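Local coordinates for N-acetylmuramoyl-L-alanine amidase (PDB 4RN7), which probably hydrolyses the amide bond between N-acetylmuramic acid and L-alanine in peptidoglycan as a zinc-dependent amidase, this chain being its catalytic domain, at residues Y4-D9 and S180-K185; N32-K37 and I162-Q167; V77-H82 and E172-G177; T97-K102 and E109-V114. All blocks are in the same frame, centred on the assembly; numbering follows the deposited sequence.

Contact 1 (Y4-D9 and S180-K185); sequences YTVFID and SYLDSK
Leu182 and Tyr4 bury the larger part of this contact between them, their side chains sliding past one another in opposite directions. The Leu182 methyl CD2 lies 3.7 Å from Tyr4 CD1 and 4.0 Å from Tyr4 CG, an approach oblique to the ring and so neither a face nor an edge contact. The second branch ends close to the root of the tyrosine, with Leu182 CD1 4.2 Å from Tyr4 CB. With Tyr4 CG anti to the carbonyl carbon (chi1 -62°), the ring runs past Leu182, with CD1 beside its methyl CD2. Its far end passes the backbone: Tyr4 OH is 3.6 Å from Leu182 O, too long to count as a hydrogen bond.

In the alpha/beta fold of the amidase domain, strand 4-10 lies between strands 49-53 and 77-84 of the mixed sheet, and the C-terminal helix 164-185 packs against it here. Leu182 also meets Ile49 and Val77 on those neighbouring strands, so its side chain touches residues of three adjacent strands.

Val6, two residues along from Tyr4, adds a looser contact from CG2 to Leu182 CD1 at 4.2 Å, and it touches Leu43 of helix 28-44 as well. Within the helical segment, Tyr181 O accepts from both Ser184 N and Lys185 N. Ser184, though poorly ordered, is modelled with OG 2.8 Å from Ser180 O, in line with the carbonyl bond (C=O...OG 174°).

Contact 2 (N32-K37 and I162-Q167); sequences NLQIAK and INEKYQ
Gln34 OE1 is held by two donors, one of them direct from the facing segment and the other a water. Gln167 NE2 gives it a nearly linear hydrogen bond of 2.9 Å (N-H...O 176°), and the water donates to the same oxygen at 2.9 Å. That water also donates to Ile162 O at 2.8 Å, so a second link joins the segments. The setting is a helix-helix junction of the zinc amidase fold: helix 28-44, whose first residue is the zinc ligand Glu28, meets the start of the C-terminal helix 164-185.

NE2 lies in the carbonyl plane of Gln34, at a C=O...N angle of 153°, and OE1 lies in the amide plane of Gln167, although the two amide planes are 49° apart. Both glutamines are extended beyond CG, which brings their amides together between the helices. Gln167 is itself held at both ends, NE2 also donating to Ile161 O and OE1 accepting from Lys38 NZ; these partners fix the rotation of its amide. Lys38 forms a salt bridge with Glu164 too.

Asn163 is the N-cap of helix 164-185, its OD1 accepting from Tyr166 N at 3.2 Å on a lone pair and more weakly from Lys165 N. Next to the polar pair the contact turns apolar: Ile35 crosses Gln167 at about a right angle, with Ile35 CG1 3.8 Å from Gln167 CG.

Contact 3 (V77-H82 and E172-G177); sequences VLVSIH and EGIVQG. With ZN (zinc ion), chain B.
The imidazole of His82 carries the zinc ion on ND1, 2.1 Å away, and has Ser80 OG at its edge in the ring plane. Two further rings meet it steeply, His12 with its plane at about 70° and Phe134 at about 80°. The hydroxyl of Ser80 is hydrogen-bonded in turn to Asp9 OD2 on the adjoining strand. The other flat pair sits on the helix: the amide of Gln176 donates through NE2 to Glu172 OE2 (3.1 Å), reaching it on the syn side but out of the carboxylate plane.

The segments themselves meet through aliphatic carbons alone. Ile81 and Ile174 reach toward each other tip to tip, CD1 of Ile81 lying 4.1 Å from CD1 of Ile174. Ile174 serves two strand residues by splitting its branches: CG1 is anti to the carbonyl carbon (chi1 -62°) and the extended second torsion (chi2 168°) carries CD1 on to Ile81, while CG2 approaches Val79 CG1 at a loose 4.5 Å. Leu39 of helix 28-44 and Ile118 of helix 107-122 also touch Ile174, so it is wedged among two helices and the sheet.

Strand 77-84 thus has its helix-facing residues in the hydrophobic core and brings His82 to the metal, where His12 and Glu28 complete the His-Glu-His zinc site characteristic of Amidase_3 enzymes.

Contact 4 (T97-K102 and E109-V114); sequences TWYRNK and ELAQTV
From CB outward, Thr97 stays close to Ala111: its CB is 4.1 Å from Ala111 O, and its methyl CG2 lies 3.8 Å from Ala111 CB and 3.9 Å from Ala111 CA. This packs the first strand of the beta-alpha-beta unit formed by strand 95-99, helix 107-122 and strand 126-131 against its helix, at the end of the sheet where 126-131 is the outermost strand. The methyl faces the helix because CG2 stands anti to the backbone N of Thr97 (chi1 -62°, measured to OG1). The other branch, OG1, has its hydrogen-bonding partner farther along the same helix, at Gln115 OE1.

Ala111 CB is the meeting point of the contact, for Tyr99 reaches it as well. Tyr99 CD1 approaches to 3.9 Å, oblique to the ring; CG sits between the backbone N and the carbonyl carbon (chi1 60°), the setting in which CD1 meets Ala111 CB. Thr97 and Tyr99, two residues apart on one strand, therefore put their side chains on the same side of the sheet, both against a single methyl. Ala111 is short enough for helix and strand to come near, its CA and that of Thr97 being 5.8 Å apart. Ile145 of strand 144-151 touches both Thr97 and Ala111.

Flanking Ala111 on the helix, Glu109 O takes two bonds from Thr113, one turn later: the amide N at 3.0 Å and OG1 at 3.1 Å reach it from opposite faces of its carbonyl plane.

How the contacts relate
Contact 3 lies nearest the centre of the chain, with the others about 9 Å (contact 1), 11 Å (contact 4) and 12 Å (contact 2) from it, centre to centre. Helix 164-185 serves three of them: its start in contact 2, its middle in contact 3, its end in contact 1. Strands 4-10 and 77-84 are neighbours, and Asp9 N probably hydrogen-bonds to Val79 O (2.8 Å) between contacts 1 and 3. The centres of contacts 2 and 4 are about 21 Å apart, and the two do not touch. Along the chain, contacts 2 and 3 interleave within the loop closed by contact 1, and contact 4 is nested inside all three. One long C-terminal helix thus joins distant sequence beside the sheet whose strand 77-84 supplies one zinc ligand, His82.

Contact 1 (Y4-D9 and S180-K185)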
# COMPACT_ATOMS: atom_id res chain seq x y z
N TYR A 4 12.92 -0.13 13.52
CA TYR A 4 12.26 -0.95 12.52
C TYR A 4 12.33 -0.22 11.20
O TYR A 4 12.19 1.01 11.16
CB TYR A 4 10.80 -1.20 12.87
CG TYR A 4 10.57 -1.94 14.16
CD1 TYR A 4 10.51 -3.33 14.19
CD2 TYR A 4 10.40 -1.26 15.36
CE1 TYR A 4 10.30 -4.01 15.38
CE2 TYR A 4 10.19 -1.93 16.55
CZ TYR A 4 10.14 -3.31 16.55
OH TYR A 4 9.93 -3.98 17.73
N THR A 5 12.56 -0.96 10.12
CA THR A 5 12.60 -0.36 8.79
C THR A 5 11.32 -0.73 8.05
O THR A 5 10.98 -1.91 7.93
CB THR A 5 13.82 -0.86 7.99
OG1 THR A 5 15.03 -0.44 8.64
CG2 THR A 5 13.79 -0.31 6.57
N VAL A 6 10.60 0.28 7.56
CA VAL A 6 9.39 0.04 6.78
C VAL A 6 9.68 0.42 5.33
O VAL A 6 10.06 1.55 5.06
CB VAL A 6 8.22 0.86 7.31
CG1 VAL A 6 6.94 0.58 6.51
CG2 VAL A 6 7.99 0.54 8.79
N PHE A 7 9.52 -0.54 4.42
CA PHE A 7 9.75 -0.30 3.00
C PHE A 7 8.40 0.01 2.36
O PHE A 7 7.48 -0.82 2.41
CB PHE A 7 10.38 -1.52 2.35
CG PHE A 7 10.81 -1.31 0.92
CD1 PHE A 7 9.91 -1.50 -0.13
CD2 PHE A 7 12.12 -0.95 0.61
CE1 PHE A 7 10.29 -1.32 -1.44
CE2 PHE A 7 12.50 -0.77 -0.71
CZ PHE A 7 11.60 -0.96 -1.73
N ILE A 8 8.27 1.20 1.77
CA ILE A 8 7.02 1.61 1.14
C ILE A 8 7.20 1.53 -0.38
O ILE A 8 8.15 2.08 -0.92
CB ILE A 8 6.64 3.05 1.50
CG1 ILE A 8 6.46 3.20 3.02
CG2 ILE A 8 5.36 3.47 0.78
CD1 ILE A 8 5.37 2.31 3.60
N ASP A 9 6.28 0.84 -1.05
CA ASP A 9 6.37 0.63 -2.49
C ASP A 9 5.16 1.24 -3.22
O ASP A 9 4.10 0.62 -3.30
CB ASP A 9 6.44 -0.86 -2.80
CG ASP A 9 6.41 -1.15 -4.29
OD1 ASP A 9 7.19 -0.52 -5.04
OD2 ASP A 9 5.59 -2.00 -4.72
N SER A 180 0.82 -0.81 15.14
CA SER A 180 0.16 -1.80 15.97
C SER A 180 0.71 -3.20 15.70
O SER A 180 0.82 -4.02 16.62
CB SER A 180 -1.35 -1.77 15.72
OG SER A 180 -2.00 -2.78 16.45
N TYR A 181 1.06 -3.48 14.45
CA TYR A 181 1.70 -4.74 14.12
C TYR A 181 3.10 -4.81 14.73
O TYR A 181 3.43 -5.77 15.43
CB TYR A 181 1.79 -4.94 12.60
CG TYR A 181 2.55 -6.21 12.23
CD1 TYR A 181 1.94 -7.45 12.32
CD2 TYR A 181 3.88 -6.15 11.82
CE1 TYR A 181 2.63 -8.61 12.00
CE2 TYR A 181 4.57 -7.31 11.49
CZ TYR A 181 3.94 -8.53 11.59
OH TYR A 181 4.63 -9.68 11.27
N LEU A 182 3.91 -3.78 14.47
CA LEU A 182 5.29 -3.68 14.93
C LEU A 182 5.42 -3.67 16.46
O LEU A 182 6.41 -4.16 17.01
CB LEU A 182 5.95 -2.42 14.39
CG LEU A 182 6.22 -2.30 12.89
CD1 LEU A 182 6.67 -0.89 12.56
CD2 LEU A 182 7.27 -3.29 12.46
N ASP A 183 4.44 -3.09 17.13
CA ASP A 183 4.45 -3.01 18.59
C ASP A 183 4.31 -4.41 19.18
O ASP A 183 4.76 -4.66 20.30
CB ASP A 183 3.30 -2.13 19.08
CG ASP A 183 3.20 -2.11 20.60
OD1 ASP A 183 4.22 -1.86 21.27
OD2 ASP A 183 2.09 -2.36 21.13
N SER A 184 3.71 -5.31 18.41
CA SER A 184 3.35 -6.63 18.90
C SER A 184 4.14 -7.76 18.26
O SER A 184 4.30 -8.83 18.86
CB SER A 184 1.86 -6.86 18.66
OG SER A 184 1.13 -5.66 18.87
N LYS A 185 4.64 -7.53 17.05
CA LYS A 185 5.28 -8.58 16.26
C LYS A 185 6.42 -8.06 15.38
O LYS A 185 6.43 -8.29 14.17
CB LYS A 185 4.24 -9.29 15.37
CG LYS A 185 3.20 -10.12 16.11
CD LYS A 185 3.79 -11.41 16.65

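Contact 2 (N32-K37 and I162-Q167)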
# COMPACT_ATOMS: atom_id res chain seq x y z
N ASN A 32 -0.89 6.71 -6.38
CA ASN A 32 -0.10 5.84 -5.50
C ASN A 32 1.05 6.60 -4.84
O ASN A 32 1.30 6.43 -3.64
CB ASN A 32 0.49 4.68 -6.30
CG ASN A 32 -0.54 3.63 -6.68
OD1 ASN A 32 -1.69 3.63 -6.20
ND2 ASN A 32 -0.13 2.70 -7.55
N LEU A 33 1.77 7.40 -5.63
CA LEU A 33 2.91 8.16 -5.11
C LEU A 33 2.42 9.19 -4.08
O LEU A 33 3.08 9.38 -3.06
CB LEU A 33 3.65 8.84 -6.25
CG LEU A 33 4.95 9.54 -5.89
CD1 LEU A 33 5.91 8.51 -5.30
CD2 LEU A 33 5.56 10.20 -7.12
N GLN A 34 1.26 9.81 -4.32
CA GLN A 34 0.74 10.81 -3.40
C GLN A 34 0.43 10.17 -2.05
O GLN A 34 0.80 10.70 -1.00
CB GLN A 34 -0.52 11.48 -3.95
CG GLN A 34 -0.25 12.39 -5.14
CD GLN A 34 -1.54 12.96 -5.73
OE1 GLN A 34 -2.61 12.79 -5.17
NE2 GLN A 34 -1.42 13.61 -6.88
N ILE A 35 -0.27 9.05 -2.10
CA ILE A 35 -0.64 8.34 -0.88
C ILE A 35 0.61 7.83 -0.15
O ILE A 35 0.72 7.96 1.07
CB ILE A 35 -1.59 7.18 -1.20
CG1 ILE A 35 -2.95 7.73 -1.65
CG2 ILE A 35 -1.77 6.26 0.00
CD1 ILE A 35 -3.87 6.68 -2.26
N ALA A 36 1.57 7.28 -0.90
CA ALA A 36 2.79 6.73 -0.32
C ALA A 36 3.62 7.82 0.35
O ALA A 36 4.24 7.59 1.39
CB ALA A 36 3.62 6.03 -1.40
N LYS A 37 3.66 9.00 -0.26
CA LYS A 37 4.42 10.10 0.30
C LYS A 37 3.87 10.51 1.66
O LYS A 37 4.63 10.80 2.58
CB LYS A 37 4.47 11.29 -0.65
CG LYS A 37 5.51 11.13 -1.76
CD LYS A 37 5.52 12.33 -2.68
CE LYS A 37 6.63 12.20 -3.72
NZ LYS A 37 6.56 13.26 -4.77
N ILE A 162 -8.60 11.05 -4.93
CA ILE A 162 -7.88 12.28 -5.30
C ILE A 162 -7.87 13.35 -4.20
O ILE A 162 -7.13 14.33 -4.29
CB ILE A 162 -8.46 12.92 -6.58
CG1 ILE A 162 -9.88 13.46 -6.35
CG2 ILE A 162 -8.41 11.93 -7.73
CD1 ILE A 162 -10.54 14.06 -7.61
N ASN A 163 -8.69 13.15 -3.18
CA ASN A 163 -8.89 14.16 -2.14
C ASN A 163 -7.81 14.07 -1.07
O ASN A 163 -7.54 12.99 -0.54
CB ASN A 163 -10.27 13.97 -1.51
CG ASN A 163 -10.61 15.06 -0.53
OD1 ASN A 163 -10.14 15.06 0.60
ND2 ASN A 163 -11.46 15.99 -0.95
N GLU A 164 -7.20 15.21 -0.75
CA GLU A 164 -6.05 15.23 0.12
C GLU A 164 -6.39 14.84 1.56
O GLU A 164 -5.59 14.20 2.24
CB GLU A 164 -5.42 16.63 0.09
CG GLU A 164 -4.84 17.01 -1.27
CD GLU A 164 -3.37 16.64 -1.41
OE1 GLU A 164 -2.67 16.57 -0.37
OE2 GLU A 164 -2.91 16.43 -2.55
N LYS A 165 -7.57 15.23 2.02
CA LYS A 165 -7.96 14.93 3.39
C LYS A 165 -8.25 13.43 3.51
O LYS A 165 -7.96 12.81 4.53
CB LYS A 165 -9.13 15.81 3.85
CG LYS A 165 -8.66 17.10 4.56
CD LYS A 165 -9.70 18.21 4.57
CE LYS A 165 -9.17 19.47 5.24
NZ LYS A 165 -9.08 19.34 6.73
N TYR A 166 -8.77 12.85 2.44
CA TYR A 166 -9.01 11.42 2.39
C TYR A 166 -7.67 10.68 2.35
O TYR A 166 -7.49 9.67 3.02
CB TYR A 166 -9.81 11.07 1.16
CG TYR A 166 -10.20 9.63 1.10
CD1 TYR A 166 -11.26 9.15 1.86
CD2 TYR A 166 -9.50 8.73 0.30
CE1 TYR A 166 -11.62 7.84 1.82
CE2 TYR A 166 -9.86 7.40 0.25
CZ TYR A 166 -10.92 6.96 1.02
OH TYR A 166 -11.31 5.65 0.99
N GLN A 167 -6.74 11.16 1.54
CA GLN A 167 -5.43 10.53 1.50
C GLN A 167 -4.77 10.58 2.87
O GLN A 167 -4.10 9.64 3.28
CB GLN A 167 -4.54 11.20 0.45
CG GLN A 167 -4.93 10.86 -0.99
CD GLN A 167 -4.02 11.57 -1.98
OE1 GLN A 167 -3.05 12.20 -1.58
NE2 GLN A 167 -4.34 11.47 -3.26
O HOH W 1 -4.92 14.29 -5.98

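Contact 3 (V77-H82 and E172-G177)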
# COMPACT_ATOMS: atom_id res chain seq x y z
N VAL A 77 9.05 -4.67 7.47
CA VAL A 77 7.70 -4.70 6.90
C VAL A 77 7.76 -4.09 5.49
O VAL A 77 8.49 -3.11 5.29
CB VAL A 77 6.74 -3.85 7.78
CG1 VAL A 77 5.53 -3.37 7.01
CG2 VAL A 77 6.33 -4.62 9.03
N LEU A 78 7.01 -4.64 4.54
CA LEU A 78 6.86 -4.02 3.22
C LEU A 78 5.39 -3.65 3.04
O LEU A 78 4.50 -4.49 3.27
CB LEU A 78 7.30 -4.98 2.10
CG LEU A 78 7.20 -4.51 0.64
CD1 LEU A 78 8.18 -5.28 -0.19
CD2 LEU A 78 5.79 -4.72 0.07
N VAL A 79 5.12 -2.41 2.63
CA VAL A 79 3.75 -2.01 2.30
C VAL A 79 3.74 -1.45 0.89
O VAL A 79 4.41 -0.44 0.60
CB VAL A 79 3.18 -0.97 3.28
CG1 VAL A 79 1.72 -0.62 2.92
CG2 VAL A 79 3.24 -1.49 4.71
N SER A 80 3.03 -2.14 -0.00
CA SER A 80 2.89 -1.68 -1.38
C SER A 80 1.55 -0.96 -1.47
O SER A 80 0.55 -1.41 -0.90
CB SER A 80 2.92 -2.86 -2.35
OG SER A 80 2.90 -2.42 -3.70
N ILE A 81 1.54 0.16 -2.20
CA ILE A 81 0.34 0.99 -2.30
C ILE A 81 -0.16 0.98 -3.74
O ILE A 81 0.55 1.42 -4.64
CB ILE A 81 0.66 2.44 -1.89
CG1 ILE A 81 1.09 2.50 -0.42
CG2 ILE A 81 -0.54 3.35 -2.14
CD1 ILE A 81 -0.01 2.06 0.56
N HIS A 82 -1.37 0.48 -3.96
CA HIS A 82 -1.95 0.39 -5.30
C HIS A 82 -3.40 0.87 -5.24
O HIS A 82 -3.91 1.12 -4.15
CB HIS A 82 -1.96 -1.05 -5.79
CG HIS A 82 -0.65 -1.50 -6.37
ND1 HIS A 82 -0.50 -1.76 -7.71
CD2 HIS A 82 0.55 -1.76 -5.80
CE1 HIS A 82 0.74 -2.15 -7.95
NE2 HIS A 82 1.40 -2.16 -6.80
N GLU A 172 -3.02 7.84 7.69
CA GLU A 172 -2.99 7.74 9.15
C GLU A 172 -3.44 6.35 9.60
O GLU A 172 -2.83 5.74 10.48
CB GLU A 172 -3.85 8.83 9.80
CG GLU A 172 -3.80 8.86 11.33
CD GLU A 172 -2.42 9.14 11.90
OE1 GLU A 172 -1.57 9.74 11.20
OE2 GLU A 172 -2.18 8.76 13.06
N GLY A 173 -4.49 5.85 8.96
CA GLY A 173 -4.99 4.51 9.26
C GLY A 173 -3.93 3.45 9.00
O GLY A 173 -3.73 2.54 9.81
N ILE A 174 -3.23 3.58 7.88
CA ILE A 174 -2.15 2.65 7.55
C ILE A 174 -1.02 2.72 8.58
O ILE A 174 -0.54 1.69 9.05
CB ILE A 174 -1.60 2.90 6.14
CG1 ILE A 174 -2.69 2.68 5.09
CG2 ILE A 174 -0.41 1.99 5.86
CD1 ILE A 174 -2.31 3.18 3.71
N VAL A 175 -0.60 3.94 8.92
CA VAL A 175 0.43 4.12 9.94
C VAL A 175 0.07 3.38 11.23
O VAL A 175 0.87 2.61 11.75
CB VAL A 175 0.65 5.60 10.27
CG1 VAL A 175 1.59 5.74 11.46
CG2 VAL A 175 1.22 6.32 9.07
N GLN A 176 -1.14 3.61 11.72
CA GLN A 176 -1.54 3.02 12.99
C GLN A 176 -1.60 1.50 12.91
O GLN A 176 -1.28 0.82 13.89
CB GLN A 176 -2.87 3.60 13.48
CG GLN A 176 -2.76 5.07 13.89
CD GLN A 176 -1.67 5.32 14.92
OE1 GLN A 176 -1.37 4.45 15.75
NE2 GLN A 176 -1.06 6.50 14.87
N GLY A 177 -1.98 0.97 11.75
CA GLY A 177 -2.01 -0.48 11.57
C GLY A 177 -0.61 -1.07 11.59
O GLY A 177 -0.35 -2.09 12.23
ZN ZN B . -1.75 -1.40 -9.34

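Contact 4 (T97-K102 and E109-V114)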
# COMPACT_ATOMS: atom_id res chain seq x y z
N THR A 97 -6.69 -5.77 1.40
CA THR A 97 -5.24 -5.85 1.57
C THR A 97 -4.77 -7.26 1.22
O THR A 97 -5.33 -8.24 1.70
CB THR A 97 -4.87 -5.53 3.02
OG1 THR A 97 -5.27 -4.19 3.32
CG2 THR A 97 -3.36 -5.67 3.23
N TRP A 98 -3.75 -7.35 0.37
CA TRP A 98 -3.22 -8.63 -0.09
C TRP A 98 -1.99 -9.04 0.70
O TRP A 98 -1.25 -8.18 1.20
CB TRP A 98 -2.78 -8.52 -1.55
CG TRP A 98 -3.85 -8.17 -2.54
CD1 TRP A 98 -5.18 -8.00 -2.30
CD2 TRP A 98 -3.65 -7.95 -3.94
NE1 TRP A 98 -5.83 -7.68 -3.48
CE2 TRP A 98 -4.91 -7.64 -4.50
CE3 TRP A 98 -2.53 -7.98 -4.78
CZ2 TRP A 98 -5.07 -7.37 -5.87
CZ3 TRP A 98 -2.70 -7.71 -6.14
CH2 TRP A 98 -3.96 -7.41 -6.66
N TYR A 99 -1.77 -10.35 0.80
CA TYR A 99 -0.53 -10.91 1.32
C TYR A 99 -0.19 -12.16 0.50
O TYR A 99 -1.07 -12.71 -0.17
CB TYR A 99 -0.67 -11.25 2.81
CG TYR A 99 -1.74 -12.26 3.12
CD1 TYR A 99 -3.07 -11.88 3.25
CD2 TYR A 99 -1.42 -13.60 3.32
CE1 TYR A 99 -4.06 -12.81 3.54
CE2 TYR A 99 -2.41 -14.53 3.62
CZ TYR A 99 -3.72 -14.13 3.72
OH TYR A 99 -4.69 -15.06 4.02
N ARG A 100 1.07 -12.59 0.53
CA ARG A 100 1.51 -13.71 -0.32
C ARG A 100 0.81 -15.02 0.03
O ARG A 100 0.43 -15.24 1.17
CB ARG A 100 3.04 -13.90 -0.26
CG ARG A 100 3.54 -14.75 0.90
CD ARG A 100 5.06 -14.97 0.86
NE ARG A 100 5.77 -13.70 0.84
CZ ARG A 100 6.14 -13.04 1.94
NH1 ARG A 100 6.77 -11.87 1.84
NH2 ARG A 100 5.87 -13.53 3.14
N ASN A 101 0.64 -15.87 -0.98
CA ASN A 101 0.00 -17.17 -0.80
C ASN A 101 0.53 -17.95 0.41
O ASN A 101 1.75 -18.12 0.55
CB ASN A 101 0.18 -18.03 -2.05
CG ASN A 101 -0.67 -17.56 -3.22
OD1 ASN A 101 -1.55 -16.71 -3.07
ND2 ASN A 101 -0.42 -18.13 -4.39
N LYS A 102 -0.38 -18.42 1.26
CA LYS A 102 -0.05 -19.30 2.38
C LYS A 102 1.02 -18.74 3.32
O LYS A 102 1.83 -19.48 3.87
CB LYS A 102 0.39 -20.68 1.87
CG LYS A 102 -0.70 -21.46 1.15
CD LYS A 102 -0.14 -22.75 0.57
CE LYS A 102 -1.23 -23.78 0.34
NZ LYS A 102 -0.66 -25.06 -0.16
N GLU A 109 -1.17 -11.70 9.38
CA GLU A 109 -1.48 -10.93 10.58
C GLU A 109 -1.32 -9.41 10.32
O GLU A 109 -2.15 -8.61 10.73
CB GLU A 109 -0.60 -11.39 11.74
CG GLU A 109 -0.94 -12.79 12.29
CD GLU A 109 -0.73 -13.93 11.30
OE1 GLU A 109 0.21 -13.86 10.47
OE2 GLU A 109 -1.50 -14.91 11.34
N LEU A 110 -0.24 -9.04 9.63
CA LEU A 110 -0.00 -7.65 9.25
C LEU A 110 -1.15 -7.12 8.39
O LEU A 110 -1.65 -6.02 8.60
CB LEU A 110 1.33 -7.52 8.50
CG LEU A 110 1.66 -6.18 7.83
CD1 LEU A 110 1.75 -5.05 8.86
CD2 LEU A 110 2.96 -6.29 7.03
N ALA A 111 -1.57 -7.93 7.42
CA ALA A 111 -2.65 -7.57 6.52
C ALA A 111 -3.95 -7.31 7.27
O ALA A 111 -4.64 -6.32 7.01
CB ALA A 111 -2.86 -8.67 5.47
N GLN A 112 -4.31 -8.20 8.20
CA GLN A 112 -5.56 -8.03 8.93
C GLN A 112 -5.53 -6.80 9.83
O GLN A 112 -6.51 -6.05 9.90
CB GLN A 112 -5.90 -9.28 9.74
CG GLN A 112 -7.28 -9.23 10.38
CD GLN A 112 -8.40 -9.10 9.35
OE1 GLN A 112 -8.85 -10.10 8.79
NE2 GLN A 112 -8.85 -7.87 9.10
N THR A 113 -4.41 -6.58 10.51
CA THR A 113 -4.28 -5.44 11.41
C THR A 113 -4.37 -4.12 10.64
O THR A 113 -5.14 -3.23 11.02
CB THR A 113 -2.97 -5.53 12.22
OG1 THR A 113 -2.99 -6.73 13.00
CG2 THR A 113 -2.83 -4.34 13.15
N VAL A 114 -3.61 -4.01 9.56
CA VAL A 114 -3.66 -2.82 8.71
C VAL A 114 -5.06 -2.63 8.11
O VAL A 114 -5.64 -1.54 8.20
CB VAL A 114 -2.57 -2.85 7.63
CG1 VAL A 114 -2.84 -1.79 6.56
CG2 VAL A 114 -1.19 -2.63 8.27